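Local coordinates for uncharacterized protein MJ1460 (Methanocaldococcus jannaschii DSM 2661, PDB 2OSO) that is of unknown function but binds zinc and carries a V4R domain of the vinyl-4-reductase family, at residues 62-67 / 73-78. The protein carries 3 engineered substitutions. Residues are numbered along the deposited sequence; the frame is centred on the assembly and turned at random.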
loop_
_atom_site.group_PDB
_atom_site.type_symbol
_atom_site.label_atom_id
_atom_site.label_comp_id
_atom_site.label_asym_id
_atom_site.label_seq_id
_atom_site.Cartn_x
_atom_site.Cartn_y
_atom_site.Cartn_z
ATOM N N LYS A 62 11.107 3.314 11.002
ATOM C CA LYS A 62 12.561 3.467 10.860
ATOM C C LYS A 62 13.021 4.050 9.514
ATOM O O LYS A 62 13.825 4.970 9.499
ATOM C CB LYS A 62 13.287 2.136 11.135
ATOM C CG LYS A 62 13.109 1.548 12.561
ATOM C CD LYS A 62 13.243 2.611 13.606
ATOM C CE LYS A 62 13.516 2.101 14.975
HETATM N N MSE A 63 12.520 3.520 8.396
HETATM C CA MSE A 63 12.744 4.140 7.093
HETATM C C MSE A 63 12.360 5.634 7.064
HETATM O O MSE A 63 13.097 6.446 6.491
HETATM C CB MSE A 63 11.976 3.401 5.970
HETATM C CG MSE A 63 12.760 2.335 5.166
HETATM SE SE MSE A 63 14.499 2.852 4.435
HETATM C CE MSE A 63 14.261 4.780 4.225
ATOM N N LEU A 64 11.218 5.994 7.650
ATOM C CA LEU A 64 10.721 7.365 7.600
ATOM C C LEU A 64 11.658 8.271 8.395
ATOM O O LEU A 64 11.975 9.393 7.987
ATOM C CB LEU A 64 9.294 7.467 8.174
ATOM C CG LEU A 64 8.114 6.842 7.437
ATOM C CD1 LEU A 64 6.888 6.896 8.358
ATOM C CD2 LEU A 64 7.857 7.510 6.116
ATOM N N SER A 65 12.134 7.748 9.523
ATOM C CA SER A 65 13.226 8.412 10.303
ATOM C C SER A 65 13.030 9.933 10.526
ATOM O O SER A 65 13.864 10.745 10.177
ATOM C CB SER A 65 14.595 8.123 9.661
ATOM O OG SER A 65 15.617 8.252 10.620
ATOM N N PRO A 66 11.923 10.321 11.179
ATOM C CA PRO A 66 11.647 11.713 11.528
ATOM C C PRO A 66 12.657 12.153 12.592
ATOM O O PRO A 66 13.061 11.350 13.432
ATOM C CB PRO A 66 10.211 11.667 12.119
ATOM C CG PRO A 66 10.044 10.275 12.568
ATOM C CD PRO A 66 10.891 9.410 11.671
ATOM N N LYS A 67 13.096 13.396 12.523
ATOM C CA LYS A 67 14.113 13.894 13.452
ATOM C C LYS A 67 13.509 14.393 14.772
ATOM O O LYS A 67 14.221 14.604 15.776
ATOM C CB LYS A 67 14.941 14.971 12.776
ATOM C CG LYS A 67 15.759 14.427 11.567
ATOM N N LYS A 73 4.533 14.373 13.334
ATOM C CA LYS A 73 3.180 14.882 13.148
ATOM C C LYS A 73 2.907 15.215 11.674
ATOM O O LYS A 73 1.792 14.944 11.152
ATOM C CB LYS A 73 2.929 16.100 14.044
ATOM C CG LYS A 73 2.912 15.792 15.575
ATOM C CD LYS A 73 2.762 17.086 16.397
ATOM C CE LYS A 73 2.574 16.805 17.878
ATOM N NZ LYS A 73 2.699 18.016 18.790
ATOM N N LYS A 74 3.914 15.817 11.019
ATOM C CA LYS A 74 3.813 16.193 9.630
ATOM C C LYS A 74 3.678 14.993 8.697
ATOM O O LYS A 74 2.869 14.999 7.799
ATOM C CB LYS A 74 5.017 17.016 9.216
ATOM C CG LYS A 74 4.815 17.787 7.925
ATOM C CD LYS A 74 6.161 18.235 7.375
ATOM C CE LYS A 74 6.095 19.624 6.684
ATOM N N ILE A 75 4.517 13.988 8.891
ATOM C CA ILE A 75 4.418 12.729 8.135
ATOM C C ILE A 75 3.025 12.119 8.228
ATOM O O ILE A 75 2.489 11.654 7.233
ATOM C CB ILE A 75 5.440 11.693 8.616
ATOM C CG1 ILE A 75 6.852 12.155 8.229
ATOM C CG2 ILE A 75 5.116 10.315 8.013
ATOM C CD1 ILE A 75 7.998 11.436 8.944
ATOM N N PHE A 76 2.408 12.130 9.402
ATOM C CA PHE A 76 1.038 11.581 9.526
ATOM C C PHE A 76 0.008 12.384 8.701
ATOM O O PHE A 76 -0.875 11.802 8.071
ATOM C CB PHE A 76 0.619 11.412 10.976
ATOM C CG PHE A 76 0.929 10.038 11.534
ATOM C CD1 PHE A 76 2.233 9.599 11.596
ATOM C CD2 PHE A 76 -0.073 9.213 11.979
ATOM C CE1 PHE A 76 2.548 8.336 12.033
ATOM C CE2 PHE A 76 0.221 7.943 12.438
ATOM C CZ PHE A 76 1.535 7.518 12.494
ATOM N N LYS A 77 0.153 13.704 8.648
ATOM C CA LYS A 77 -0.733 14.494 7.770
ATOM C C LYS A 77 -0.480 14.207 6.288
ATOM O O LYS A 77 -1.424 14.144 5.509
ATOM C CB LYS A 77 -0.597 15.996 8.019
ATOM C CG LYS A 77 -1.144 16.465 9.346
ATOM C CD LYS A 77 -2.667 16.271 9.470
ATOM C CE LYS A 77 -3.446 17.049 8.400
ATOM N NZ LYS A 77 -4.928 17.266 8.750
ATOM N N LEU A 78 0.792 14.116 5.899
ATOM C CA LEU A 78 1.148 13.793 4.504
ATOM C C LEU A 78 0.650 12.424 4.048
ATOM O O LEU A 78 0.215 12.256 2.897
ATOM C CB LEU A 78 2.652 13.858 4.337
ATOM C CG LEU A 78 3.269 15.241 4.381
ATOM C CD1 LEU A 78 4.797 15.134 4.285
ATOM C CD2 LEU A 78 2.681 16.139 3.277
#
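Ile75 reaches across to Leu64 and Pro66 where two consecutive helices of this V4R-family protein, 53-64 and 69-79, are joined by a short loop; a small apolar patch of these three residues links them side chain to side chain and buries 144 Å² in all. The evidence for the turn is in the backbone: Ser65 leaves helical geometry with a positive phi of 47°, and Pro66 follows with an extended conformation. The tight part of the contact belongs to Ile75, whose two branches divide the work. Its CG2, anti to the backbone N, lies 3.9 Å from Leu64 CD1, and the two side chains meet at a slant. The other branch points CD1 at the proline ring. Both contacts are at van der Waals distance, whereas the backbones stay well apart, with 8.1 Å between Pro66 CA and Ile75 CA; the segments therefore meet through side chains. Leu64 also packs on Leu35 of the second subunit, so this patch borders the dimer interface, while Pro66 touches Cys127 of helix 118-132.

The solvent side is that of helix 69-79, where Lys74 and Lys77 are exposed; their side chains make no contact with segment 62-67, and Lys77 forms a salt bridge with Asp83. On the other segment, Ser65 CB points away from Ile75, and its OG is hydrogen-bonded to Glu130 OE1. Within the trio, the proline contact is made by Pro66 CB, 3.9 Å from Ile75 CD1.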